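Local coordinates for protein novel antigen receptor (PDB 4Q97) that probably recognises antigen as a shark IgNAR antibody, in which this first constant domain follows the antigen-binding variable domain, at residues P11-L16 against S101-E106; F28-C33 against L76-L81; Y39-A44 against N69-A74; S46-T51 against S91-H96. All coordinates share one frame; numbering follows the deposited sequence.

In the fold
The immunoglobulin sandwich illustrates how contact chemistry follows position. Contacts 2 and 4 are antiparallel strand pairs, one within each sheet, held by backbone hydrogen bonds; contact 2 is the more buried. C33 of contact 2 and C92 of contact 4 form the disulfide that bridges the two sheets, with W47 packed against it. Contact 1 brings the first and last strands, the edges of opposite sheets, together mainly through side chains, without a clear hydrogen bond between them. It touches contact 2 through the neighbouring strands 12-18 and 28-38, and contact 4 through 89-96 and 101-108. Contact 3 lies at the surface, where a loop rests on strand 71-80, the strand it shares with contact 2, through aromatic and apolar packing.

Contact 1: P11-L16 against S101-E106; sequences PIVSLL and SNQRKE
P11 and V13 lie alongside the Q103 side chain, and the flat carboxamide at its end takes part in no stack between the strands. Side chains from the two strands point against each other and overlap side to side, with Q103 CB 4.0 Å from V13 CG2. The other branch of V13, CG1, stands anti to the backbone N (chi1 172°) and meets K105 CG at 3.7 Å, which places the two branches of a single valine against successive inward-facing residues of 101-106. The K105 chain turns at chi2 (-79°), which sets CD. Farther out, K105 CE comes within 3.2 Å of V13 O. At the next step L15 CB faces K105 CB at 4.1 Å, and L15 CD1 approaches the lysine carbonyl, K105 O.

The strands run nearly parallel, 21° apart, with axes 6.8 Å from each other. This is how the first and last strands of a C1-set domain meet: each is the outer strand of its own sheet, and they close one side of the sandwich. Their backbones bond elsewhere, I12, S14 and L16 to strand 28-38, Q103 and K105 to strand 89-96. K105 also packs on T20 of the second subunit.

Chemically the contact is mainly aliphatic: V13 is buried, while Q103 and K105 are partly exposed. The methylene next to the lysine nitrogen is probably polarised by that charge, which would make its close approach to a carbonyl oxygen favourable.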
loop_
_atom_site.group_PDB
_atom_site.type_symbol
_atom_site.label_atom_id
_atom_site.label_comp_id
_atom_site.label_asym_id
_atom_site.label_seq_id
_atom_site.Cartn_x
_atom_site.Cartn_y
_atom_site.Cartn_z
ATOM N N PRO A 11 -6.437 -14.236 1.268
ATOM C CA PRO A 11 -6.080 -12.854 0.956
ATOM C C PRO A 11 -5.972 -12.626 -0.543
ATOM O O PRO A 11 -5.549 -13.519 -1.282
ATOM C CB PRO A 11 -4.707 -12.687 1.616
ATOM C CG PRO A 11 -4.143 -14.061 1.680
ATOM C CD PRO A 11 -5.321 -14.969 1.895
ATOM N N ILE A 12 -6.386 -11.449 -0.995
ATOM C CA ILE A 12 -6.076 -11.028 -2.352
ATOM C C ILE A 12 -4.734 -10.319 -2.264
ATOM O O ILE A 12 -4.543 -9.426 -1.435
ATOM C CB ILE A 12 -7.169 -10.119 -2.951
ATOM C CG1 ILE A 12 -8.533 -10.826 -2.894
ATOM C CG2 ILE A 12 -6.811 -9.722 -4.380
ATOM C CD1 ILE A 12 -9.712 -9.931 -3.251
ATOM N N VAL A 13 -3.806 -10.751 -3.108
ATOM C CA VAL A 13 -2.416 -10.324 -3.047
ATOM C C VAL A 13 -2.043 -9.578 -4.315
ATOM O O VAL A 13 -2.292 -10.042 -5.424
ATOM C CB VAL A 13 -1.478 -11.537 -2.873
ATOM C CG1 VAL A 13 -0.013 -11.129 -3.001
ATOM C CG2 VAL A 13 -1.751 -12.211 -1.538
ATOM N N SER A 14 -1.441 -8.413 -4.141
ATOM C CA SER A 14 -1.102 -7.582 -5.267
ATOM C C SER A 14 0.189 -6.828 -4.955
ATOM O O SER A 14 0.295 -6.138 -3.933
ATOM C CB SER A 14 -2.280 -6.655 -5.553
ATOM O OG SER A 14 -1.941 -5.609 -6.429
ATOM N N LEU A 15 1.183 -7.020 -5.820
ATOM C CA LEU A 15 2.473 -6.363 -5.683
ATOM C C LEU A 15 2.549 -5.174 -6.635
ATOM O O LEU A 15 2.294 -5.305 -7.838
ATOM C CB LEU A 15 3.613 -7.332 -5.983
ATOM C CG LEU A 15 4.894 -6.986 -5.236
ATOM C CD1 LEU A 15 5.261 -8.062 -4.248
ATOM C CD2 LEU A 15 6.047 -6.811 -6.186
ATOM N N LEU A 16 2.891 -4.013 -6.087
ATOM C CA LEU A 16 2.901 -2.779 -6.865
ATOM C C LEU A 16 4.212 -2.028 -6.670
ATOM O O LEU A 16 4.811 -2.077 -5.595
ATOM C CB LEU A 16 1.716 -1.885 -6.472
ATOM C CG LEU A 16 0.359 -2.567 -6.286
ATOM C CD1 LEU A 16 -0.622 -1.666 -5.544
ATOM C CD2 LEU A 16 -0.210 -3.030 -7.620
ATOM N N SER A 101 -3.748 -21.496 2.498
ATOM C CA SER A 101 -3.398 -20.743 1.306
ATOM C C SER A 101 -1.958 -20.256 1.342
ATOM O O SER A 101 -1.501 -19.700 2.342
ATOM C CB SER A 101 -4.343 -19.555 1.130
ATOM O OG SER A 101 -4.231 -18.994 -0.162
ATOM N N ASN A 102 -1.252 -20.483 0.239
ATOM C CA ASN A 102 0.071 -19.922 0.039
ATOM C C ASN A 102 0.092 -19.163 -1.269
ATOM O O ASN A 102 -0.072 -19.747 -2.342
ATOM C CB ASN A 102 1.149 -21.009 0.032
ATOM C CG ASN A 102 2.549 -20.442 -0.129
ATOM O OD1 ASN A 102 3.429 -21.085 -0.704
ATOM N ND2 ASN A 102 2.762 -19.230 0.377
ATOM N N GLN A 103 0.287 -17.856 -1.173
ATOM C CA GLN A 103 0.253 -17.012 -2.350
ATOM C C GLN A 103 1.540 -16.252 -2.581
ATOM O O GLN A 103 2.279 -15.959 -1.644
ATOM C CB GLN A 103 -0.931 -16.062 -2.285
ATOM C CG GLN A 103 -2.175 -16.656 -2.910
ATOM C CD GLN A 103 -3.301 -15.663 -2.973
ATOM O OE1 GLN A 103 -3.905 -15.345 -1.959
ATOM N NE2 GLN A 103 -3.589 -15.166 -4.170
ATOM N N ARG A 104 1.797 -15.951 -3.850
ATOM C CA ARG A 104 2.973 -15.201 -4.262
ATOM C C ARG A 104 2.723 -14.407 -5.542
ATOM O O ARG A 104 2.050 -14.877 -6.464
ATOM C CB ARG A 104 4.173 -16.134 -4.442
ATOM C CG ARG A 104 3.924 -17.300 -5.382
ATOM C CD ARG A 104 4.878 -18.444 -5.095
ATOM N NE ARG A 104 4.233 -19.739 -5.295
ATOM C CZ ARG A 104 4.345 -20.488 -6.389
ATOM N NH1 ARG A 104 3.708 -21.650 -6.453
ATOM N NH2 ARG A 104 5.087 -20.088 -7.417
ATOM N N LYS A 105 3.264 -13.194 -5.577
ATOM C CA LYS A 105 3.301 -12.381 -6.790
ATOM C C LYS A 105 4.726 -11.916 -7.024
ATOM O O LYS A 105 5.447 -11.594 -6.079
ATOM C CB LYS A 105 2.370 -11.172 -6.663
ATOM C CG LYS A 105 0.890 -11.519 -6.607
ATOM C CD LYS A 105 0.320 -11.831 -7.983
ATOM C CE LYS A 105 -1.195 -11.691 -7.980
ATOM N NZ LYS A 105 -1.716 -11.344 -9.330
ATOM N N GLU A 106 5.134 -11.891 -8.285
ATOM C CA GLU A 106 6.475 -11.456 -8.644
ATOM C C GLU A 106 6.414 -10.161 -9.446
ATOM O O GLU A 106 5.416 -9.882 -10.117
ATOM C CB GLU A 106 7.209 -12.547 -9.433
ATOM C CG GLU A 106 6.460 -13.047 -10.662
ATOM C CD GLU A 106 7.342 -13.804 -11.636
ATOM O OE1 GLU A 106 8.081 -14.719 -11.207
ATOM O OE2 GLU A 106 7.286 -13.486 -12.843
#

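Contact 2: F28-C33 against L76-L81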
loop_
_atom_site.group_PDB
_atom_site.type_symbol
_atom_site.label_atom_id
_atom_site.label_comp_id
_atom_site.label_asym_id
_atom_site.label_seq_id
_atom_site.Cartn_x
_atom_site.Cartn_y
_atom_site.Cartn_z
ATOM N N PHE A 28 16.223 4.941 -4.009
ATOM C CA PHE A 28 15.475 3.736 -3.673
ATOM C C PHE A 28 14.235 3.583 -4.557
ATOM O O PHE A 28 13.925 4.449 -5.386
ATOM C CB PHE A 28 15.149 3.669 -2.163
ATOM C CG PHE A 28 13.955 4.488 -1.739
ATOM C CD1 PHE A 28 12.716 3.880 -1.537
ATOM C CD2 PHE A 28 14.071 5.857 -1.510
ATOM C CE1 PHE A 28 11.614 4.623 -1.137
ATOM C CE2 PHE A 28 12.971 6.606 -1.109
ATOM C CZ PHE A 28 11.741 5.988 -0.923
ATOM N N VAL A 29 13.543 2.465 -4.390
ATOM C CA VAL A 29 12.355 2.179 -5.168
ATOM C C VAL A 29 11.407 1.492 -4.203
ATOM O O VAL A 29 11.824 0.636 -3.421
ATOM C CB VAL A 29 12.703 1.337 -6.424
ATOM C CG1 VAL A 29 12.305 -0.122 -6.267
ATOM C CG2 VAL A 29 12.053 1.932 -7.660
ATOM N N GLN A 30 10.147 1.911 -4.218
ATOM C CA GLN A 30 9.169 1.428 -3.245
ATOM C C GLN A 30 8.273 0.359 -3.854
ATOM O O GLN A 30 7.651 0.564 -4.906
ATOM C CB GLN A 30 8.330 2.588 -2.694
ATOM C CG GLN A 30 7.469 2.247 -1.481
ATOM C CD GLN A 30 8.180 2.453 -0.154
ATOM O OE1 GLN A 30 9.411 2.598 -0.104
ATOM N NE2 GLN A 30 7.399 2.469 0.927
ATOM N N LEU A 31 8.234 -0.788 -3.184
ATOM C CA LEU A 31 7.346 -1.878 -3.553
ATOM C C LEU A 31 6.313 -2.066 -2.461
ATOM O O LEU A 31 6.637 -2.015 -1.276
ATOM C CB LEU A 31 8.119 -3.179 -3.767
ATOM C CG LEU A 31 9.206 -3.223 -4.839
ATOM C CD1 LEU A 31 9.668 -4.657 -5.028
ATOM C CD2 LEU A 31 8.723 -2.649 -6.160
ATOM N N VAL A 32 5.066 -2.271 -2.871
ATOM C CA VAL A 32 3.979 -2.499 -1.937
ATOM C C VAL A 32 3.391 -3.884 -2.178
ATOM O O VAL A 32 2.901 -4.186 -3.271
ATOM C CB VAL A 32 2.870 -1.428 -2.060
ATOM C CG1 VAL A 32 1.719 -1.728 -1.107
ATOM C CG2 VAL A 32 3.426 -0.039 -1.786
ATOM N N CYS A 33 3.455 -4.728 -1.156
ATOM C CA CYS A 33 2.719 -5.980 -1.191
ATOM C C CYS A 33 1.373 -5.775 -0.498
ATOM O O CYS A 33 1.274 -5.819 0.729
ATOM C CB CYS A 33 3.524 -7.111 -0.550
ATOM S SG CYS A 33 2.744 -8.735 -0.649
ATOM N N LEU A 76 5.640 -3.104 3.080
ATOM C CA LEU A 76 6.400 -2.079 2.374
ATOM C C LEU A 76 7.893 -2.374 2.317
ATOM O O LEU A 76 8.553 -2.467 3.352
ATOM C CB LEU A 76 6.175 -0.726 3.046
ATOM C CG LEU A 76 4.826 -0.073 2.776
ATOM C CD1 LEU A 76 4.465 0.926 3.867
ATOM C CD2 LEU A 76 4.875 0.590 1.411
ATOM N N LEU A 77 8.416 -2.509 1.100
ATOM C CA LEU A 77 9.837 -2.735 0.895
ATOM C C LEU A 77 10.460 -1.615 0.069
ATOM O O LEU A 77 9.973 -1.283 -1.020
ATOM C CB LEU A 77 10.090 -4.097 0.239
ATOM C CG LEU A 77 11.518 -4.427 -0.226
ATOM C CD1 LEU A 77 12.455 -4.693 0.944
ATOM C CD2 LEU A 77 11.515 -5.615 -1.175
ATOM N N LYS A 78 11.528 -1.029 0.609
ATOM C CA LYS A 78 12.359 -0.098 -0.146
ATOM C C LYS A 78 13.493 -0.906 -0.744
ATOM O O LYS A 78 14.273 -1.524 -0.011
ATOM C CB LYS A 78 12.949 0.989 0.753
ATOM C CG LYS A 78 12.074 1.428 1.913
ATOM C CD LYS A 78 12.813 2.446 2.763
ATOM C CE LYS A 78 12.556 2.235 4.248
ATOM N NZ LYS A 78 13.665 2.801 5.074
ATOM N N VAL A 79 13.575 -0.922 -2.070
ATOM C CA VAL A 79 14.685 -1.588 -2.740
ATOM C C VAL A 79 15.620 -0.572 -3.401
ATOM O O VAL A 79 15.164 0.325 -4.107
ATOM C CB VAL A 79 14.218 -2.721 -3.705
ATOM C CG1 VAL A 79 12.701 -2.784 -3.795
ATOM C CG2 VAL A 79 14.842 -2.598 -5.090
ATOM N N PRO A 80 16.931 -0.687 -3.127
ATOM C CA PRO A 80 17.967 0.066 -3.825
ATOM C C PRO A 80 17.689 0.189 -5.329
ATOM O O PRO A 80 17.419 -0.815 -5.992
ATOM C CB PRO A 80 19.225 -0.778 -3.577
ATOM C CG PRO A 80 18.938 -1.580 -2.337
ATOM C CD PRO A 80 17.492 -1.398 -1.964
ATOM N N LEU A 81 17.742 1.414 -5.849
ATOM C CA LEU A 81 17.480 1.684 -7.267
ATOM C C LEU A 81 18.468 0.903 -8.127
ATOM O O LEU A 81 18.119 0.397 -9.195
ATOM C CB LEU A 81 17.612 3.182 -7.558
ATOM C CG LEU A 81 16.601 3.891 -8.469
ATOM C CD1 LEU A 81 17.117 5.277 -8.837
ATOM C CD2 LEU A 81 16.272 3.110 -9.733
#
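V29 and V79, and L31 and L77, are the hydrogen-bonded pairs of this antiparallel contact, a worked case of main-chain pairing inside an immunoglobulin sheet. V79 N donates to V29 O at 2.7 Å, while the return bond from V29 N to V79 O is weak, bent to 123°. The second pair is straighter: L31 N to L77 O (2.8 Å, 174°) and L77 N to L31 O (3.0 Å). CA-H...O contacts from Q30 and K78 fill in between.

On the face carrying V29, L31, L77 and V79, apolar packing joins V29 CG1 to V79 CG1 at 3.7 Å, with L31 CG crossing to the same V79 CG1. On the face carrying Q30, V32, L76 and K78, V32 CG2 lies beside L76 CD2, 3.6 Å away.

Q30 makes two mixed contacts. Its bend at chi2 (89°) sets CD, and the amide lies beside K78 and across L76, with NE2 3.2 Å from L76 CD2 and OE1 near K78 CG. The ring of F28 approaches K78 CB obliquely, whereas K78 NZ bonds to S67 OG of the second subunit.

Strands 12-18 and 58-65 flank the pair, helix 21-25 touches F28 and Q30, and W47 packs on L31 and L77 across the sandwich.

Contact 3: Y39-A44 against N69-A74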
loop_
_atom_site.group_PDB
_atom_site.type_symbol
_atom_site.label_atom_id
_atom_site.label_comp_id
_atom_site.label_asym_id
_atom_site.label_seq_id
_atom_site.Cartn_x
_atom_site.Cartn_y
_atom_site.Cartn_z
ATOM N N TYR A 39 -9.826 -13.309 6.031
ATOM C CA TYR A 39 -10.401 -13.541 7.349
ATOM C C TYR A 39 -10.097 -14.990 7.726
ATOM O O TYR A 39 -10.289 -15.883 6.896
ATOM C CB TYR A 39 -11.917 -13.313 7.339
ATOM C CG TYR A 39 -12.531 -13.374 8.717
ATOM C CD1 TYR A 39 -12.703 -12.219 9.470
ATOM C CD2 TYR A 39 -12.914 -14.592 9.283
ATOM C CE1 TYR A 39 -13.248 -12.267 10.740
ATOM C CE2 TYR A 39 -13.455 -14.651 10.558
ATOM C CZ TYR A 39 -13.622 -13.481 11.278
ATOM O OH TYR A 39 -14.166 -13.513 12.539
ATOM N N PRO A 40 -9.598 -15.239 8.960
ATOM C CA PRO A 40 -9.184 -14.337 10.047
ATOM C C PRO A 40 -7.943 -13.512 9.693
ATOM O O PRO A 40 -7.459 -13.584 8.564
ATOM C CB PRO A 40 -8.854 -15.304 11.195
ATOM C CG PRO A 40 -9.581 -16.558 10.872
ATOM C CD PRO A 40 -9.508 -16.647 9.381
ATOM N N GLU A 41 -7.438 -12.739 10.652
ATOM C CA GLU A 41 -6.294 -11.851 10.417
ATOM C C GLU A 41 -4.956 -12.580 10.190
ATOM O O GLU A 41 -4.159 -12.155 9.359
ATOM C CB GLU A 41 -6.180 -10.809 11.540
ATOM C CG GLU A 41 -5.806 -11.371 12.900
ATOM C CD GLU A 41 -6.643 -10.784 14.018
ATOM O OE1 GLU A 41 -7.518 -11.511 14.533
ATOM O OE2 GLU A 41 -6.440 -9.601 14.371
ATOM N N ASN A 42 -4.728 -13.668 10.926
ATOM C CA ASN A 42 -3.501 -14.472 10.835
ATOM C C ASN A 42 -2.908 -14.683 9.442
ATOM O O ASN A 42 -3.405 -15.493 8.661
ATOM C CB ASN A 42 -3.710 -15.834 11.503
ATOM C CG ASN A 42 -3.096 -15.904 12.887
ATOM O OD1 ASN A 42 -2.281 -16.784 13.173
ATOM N ND2 ASN A 42 -3.474 -14.968 13.753
ATOM N N ILE A 43 -1.834 -13.955 9.153
ATOM C CA ILE A 43 -1.068 -14.141 7.921
ATOM C C ILE A 43 0.435 -14.154 8.186
ATOM O O ILE A 43 0.902 -13.599 9.187
ATOM C CB ILE A 43 -1.377 -13.045 6.875
ATOM C CG1 ILE A 43 -1.469 -11.670 7.551
ATOM C CG2 ILE A 43 -2.646 -13.385 6.094
ATOM C CD1 ILE A 43 -1.523 -10.501 6.593
ATOM N N ALA A 44 1.181 -14.796 7.290
ATOM C CA ALA A 44 2.642 -14.705 7.274
ATOM C C ALA A 44 3.096 -14.064 5.963
ATOM O O ALA A 44 2.702 -14.511 4.880
ATOM C CB ALA A 44 3.271 -16.081 7.445
ATOM N N ASN A 69 -16.087 -6.554 6.759
ATOM C CA ASN A 69 -15.589 -7.402 7.856
ATOM C C ASN A 69 -14.413 -8.222 7.340
ATOM O O ASN A 69 -14.353 -9.452 7.455
ATOM C CB ASN A 69 -16.693 -8.260 8.493
ATOM C CG ASN A 69 -17.480 -7.508 9.556
ATOM O OD1 ASN A 69 -18.602 -7.887 9.894
ATOM N ND2 ASN A 69 -16.894 -6.437 10.091
ATOM N N ASP A 70 -13.497 -7.470 6.743
ATOM C CA ASP A 70 -12.307 -7.950 6.083
ATOM C C ASP A 70 -11.109 -7.305 6.726
ATOM O O ASP A 70 -11.234 -6.301 7.437
ATOM C CB ASP A 70 -12.319 -7.488 4.631
ATOM C CG ASP A 70 -12.590 -8.592 3.676
ATOM O OD1 ASP A 70 -12.406 -9.766 4.061
ATOM O OD2 ASP A 70 -12.966 -8.282 2.530
ATOM N N PHE A 71 -9.941 -7.867 6.446
ATOM C CA PHE A 71 -8.700 -7.233 6.818
ATOM C C PHE A 71 -7.879 -6.927 5.579
ATOM O O PHE A 71 -7.781 -7.746 4.662
ATOM C CB PHE A 71 -7.910 -8.112 7.786
ATOM C CG PHE A 71 -8.567 -8.281 9.128
ATOM C CD1 PHE A 71 -8.401 -7.326 10.127
ATOM C CD2 PHE A 71 -9.346 -9.403 9.396
ATOM C CE1 PHE A 71 -9.002 -7.484 11.364
ATOM C CE2 PHE A 71 -9.948 -9.569 10.632
ATOM C CZ PHE A 71 -9.778 -8.605 11.619
ATOM N N SER A 72 -7.317 -5.724 5.555
ATOM C CA SER A 72 -6.311 -5.358 4.575
ATOM C C SER A 72 -5.072 -4.889 5.311
ATOM O O SER A 72 -5.165 -4.275 6.377
ATOM C CB SER A 72 -6.815 -4.243 3.665
ATOM O OG SER A 72 -7.922 -4.665 2.889
ATOM N N CYS A 73 -3.908 -5.197 4.754
ATOM C CA CYS A 73 -2.671 -4.617 5.246
ATOM C C CYS A 73 -1.715 -4.472 4.084
ATOM O O CYS A 73 -1.955 -5.022 3.007
ATOM C CB CYS A 73 -2.067 -5.451 6.382
ATOM S SG CYS A 73 -1.183 -6.939 5.880
ATOM N N ALA A 74 -0.646 -3.713 4.295
ATOM C CA ALA A 74 0.367 -3.530 3.266
ATOM C C ALA A 74 1.737 -3.869 3.830
ATOM O O ALA A 74 2.049 -3.531 4.979
ATOM C CB ALA A 74 0.338 -2.104 2.737
#
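Y39, whose ring meets F71 and N69, also gives its carbonyl oxygen to H96 NE2, and N42 O receives H96 ND1. A buried imidazole is thereby held at both nitrogens by one loop, which would favour its doubly protonated form. The loop joins strands 28-38 and 44-49 of the immunoglobulin fold and contains a cis peptide between Y39 and P40, a feature familiar from the Tyr-Pro turn of antibody constant domains.

Across the contact itself packing takes over from hydrogen bonding. The F71 ring, on strand 71-80, is the platform. E41 CB stands over its centre, 4.0 Å from the centroid and only 7° off the normal, a CH-pi contact in which a glutamate contributes its methylene. Near the plane of the same ring, at its edge, Y39 CD1 lies 4.0 Å from F71 CE2. Y39 CG is anti to its backbone N (chi1 -173°), and the tyrosine crosses the phenylalanine obliquely; its CD1 is also 3.8 Å from N69 O. One phenyl ring therefore receives the loop on a face and at an edge, on both flanks of P40.

F71 also makes backbone hydrogen bonds to G37 and Y38 of strand 28-38, and its side chain packs on Y38. Farther along the loop I43 points toward strand 71-80 and also packs on Y38, V94 and H96. CG1 of I43 lies between the backbone N and the carbonyl carbon (chi1 42°), and beyond it I43 CD1 touches C73 SG at 3.6 Å.

Contact 4: S46-T51 against S91-H96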
loop_
_atom_site.group_PDB
_atom_site.type_symbol
_atom_site.label_atom_id
_atom_site.label_comp_id
_atom_site.label_asym_id
_atom_site.label_seq_id
_atom_site.Cartn_x
_atom_site.Cartn_y
_atom_site.Cartn_z
ATOM N N SER A 46 6.433 -12.769 3.612
ATOM C CA SER A 46 7.868 -12.920 3.367
ATOM C C SER A 46 8.251 -12.470 1.960
ATOM O O SER A 46 7.562 -12.778 0.985
ATOM C CB SER A 46 8.316 -14.361 3.606
ATOM O OG SER A 46 7.566 -15.258 2.812
ATOM N N TRP A 47 9.357 -11.736 1.881
ATOM C CA TRP A 47 9.862 -11.187 0.634
ATOM C C TRP A 47 11.023 -12.001 0.108
ATOM O O TRP A 47 11.814 -12.541 0.886
ATOM C CB TRP A 47 10.352 -9.764 0.864
ATOM C CG TRP A 47 9.273 -8.772 1.084
ATOM C CD1 TRP A 47 8.716 -8.420 2.279
ATOM C CD2 TRP A 47 8.621 -7.982 0.084
ATOM N NE1 TRP A 47 7.752 -7.457 2.084
ATOM C CE2 TRP A 47 7.674 -7.171 0.745
ATOM C CE3 TRP A 47 8.743 -7.883 -1.308
ATOM C CZ2 TRP A 47 6.850 -6.264 0.061
ATOM C CZ3 TRP A 47 7.923 -6.978 -1.988
ATOM C CH2 TRP A 47 6.989 -6.183 -1.299
ATOM N N GLN A 48 11.125 -12.069 -1.219
ATOM C CA GLN A 48 12.265 -12.687 -1.894
ATOM C C GLN A 48 12.803 -11.806 -3.012
ATOM O O GLN A 48 12.067 -11.008 -3.597
ATOM C CB GLN A 48 11.901 -14.053 -2.480
ATOM C CG GLN A 48 11.978 -15.208 -1.498
ATOM C CD GLN A 48 10.625 -15.816 -1.192
ATOM O OE1 GLN A 48 10.489 -17.039 -1.148
ATOM N NE2 GLN A 48 9.616 -14.971 -0.987
ATOM N N LYS A 49 14.096 -11.956 -3.284
ATOM C CA LYS A 49 14.731 -11.391 -4.468
ATOM C C LYS A 49 15.402 -12.513 -5.261
ATOM O O LYS A 49 16.183 -13.290 -4.701
ATOM C CB LYS A 49 15.768 -10.334 -4.077
ATOM C CG LYS A 49 16.481 -9.699 -5.261
ATOM C CD LYS A 49 17.776 -9.036 -4.832
ATOM C CE LYS A 49 18.710 -8.866 -6.017
ATOM N NZ LYS A 49 20.117 -8.661 -5.579
ATOM N N ASN A 50 15.094 -12.596 -6.555
ATOM C CA ASN A 50 15.705 -13.584 -7.458
ATOM C C ASN A 50 15.782 -15.003 -6.895
ATOM O O ASN A 50 16.855 -15.611 -6.893
ATOM C CB ASN A 50 17.103 -13.124 -7.902
ATOM C CG ASN A 50 17.094 -12.429 -9.248
ATOM O OD1 ASN A 50 16.350 -11.477 -9.464
ATOM N ND2 ASN A 50 17.936 -12.902 -10.162
ATOM N N THR A 51 14.643 -15.522 -6.430
ATOM C CA THR A 51 14.556 -16.822 -5.740
ATOM C C THR A 51 14.839 -16.676 -4.241
ATOM O O THR A 51 14.049 -17.124 -3.408
ATOM C CB THR A 51 15.507 -17.894 -6.338
ATOM O OG1 THR A 51 15.349 -17.953 -7.761
ATOM C CG2 THR A 51 15.241 -19.276 -5.738
ATOM N N SER A 91 9.573 -10.837 -5.110
ATOM C CA SER A 91 8.308 -11.482 -4.819
ATOM C C SER A 91 7.995 -11.335 -3.337
ATOM O O SER A 91 8.898 -11.373 -2.503
ATOM C CB SER A 91 8.351 -12.964 -5.221
ATOM O OG SER A 91 9.325 -13.686 -4.474
ATOM N N CYS A 92 6.722 -11.115 -3.022
ATOM C CA CYS A 92 6.229 -11.318 -1.668
ATOM C C CYS A 92 5.350 -12.564 -1.666
ATOM O O CYS A 92 4.703 -12.903 -2.670
ATOM C CB CYS A 92 5.461 -10.098 -1.131
ATOM S SG CYS A 92 3.885 -9.802 -1.957
ATOM N N GLN A 93 5.347 -13.239 -0.525
ATOM C CA GLN A 93 4.645 -14.490 -0.355
ATOM C C GLN A 93 3.737 -14.347 0.864
ATOM O O GLN A 93 4.178 -13.898 1.927
ATOM C CB GLN A 93 5.658 -15.629 -0.198
ATOM C CG GLN A 93 5.064 -17.028 -0.218
ATOM C CD GLN A 93 5.830 -17.997 -1.109
ATOM O OE1 GLN A 93 7.034 -17.855 -1.325
ATOM N NE2 GLN A 93 5.123 -18.994 -1.632
ATOM N N VAL A 94 2.466 -14.703 0.690
ATOM C CA VAL A 94 1.461 -14.559 1.744
ATOM C C VAL A 94 0.853 -15.905 2.159
ATOM O O VAL A 94 0.325 -16.652 1.326
ATOM C CB VAL A 94 0.330 -13.587 1.338
ATOM C CG1 VAL A 94 -0.562 -13.291 2.541
ATOM C CG2 VAL A 94 0.902 -12.295 0.761
ATOM N N SER A 95 0.929 -16.194 3.455
ATOM C CA SER A 95 0.408 -17.436 4.014
ATOM C C SER A 95 -0.792 -17.196 4.905
ATOM O O SER A 95 -0.783 -16.299 5.747
ATOM C CB SER A 95 1.487 -18.179 4.804
ATOM O OG SER A 95 1.725 -19.457 4.245
ATOM N N HIS A 96 -1.817 -18.021 4.713
ATOM C CA HIS A 96 -3.055 -17.928 5.469
ATOM C C HIS A 96 -3.482 -19.344 5.835
ATOM O O HIS A 96 -4.108 -20.044 5.039
ATOM C CB HIS A 96 -4.121 -17.205 4.640
ATOM C CG HIS A 96 -5.329 -16.791 5.423
ATOM N ND1 HIS A 96 -5.257 -15.970 6.527
ATOM C CD2 HIS A 96 -6.642 -17.069 5.248
ATOM C CE1 HIS A 96 -6.472 -15.774 7.006
ATOM N NE2 HIS A 96 -7.330 -16.428 6.245
#
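C92 presses its CB onto a face of the W47 indole, 3.9 Å from the centroid of the six-membered ring and 6° off its normal. The two residues face each other as a non-hydrogen-bonded pair, making a CH-pi contact between a half-cystine and a tryptophan of neighbouring strands. C92 SG, obliquely placed 5.0 Å from that centroid, makes a sulfur-aromatic contact and continues into the disulfide with C33. A tryptophan packed on the intersheet disulfide is the hallmark of the immunoglobulin core. W47 NE1 is satisfied by S75 OG of the opposite sheet.

Hydrogen-bonded pairs flank this centre. S46 N binds Q93 O at 3.0 Å and Q93 N returns to S46 O at 2.7 Å; Q48 N reaches S91 O at 2.7 Å, and S91 N reaches Q48 O at 2.9 Å.

The outer face is polar. S91 OG, set between its backbone N and carbonyl carbon (chi1 63°), lies 3.3 Å from Q48 CB, while S46 OG rests by Q93 CB. The amides of Q48 and Q93 cross with their planes 35° apart.

Strands 52-53 and 101-108 border this central pair, and L15 and L31 pack on W47 from the facing sheet.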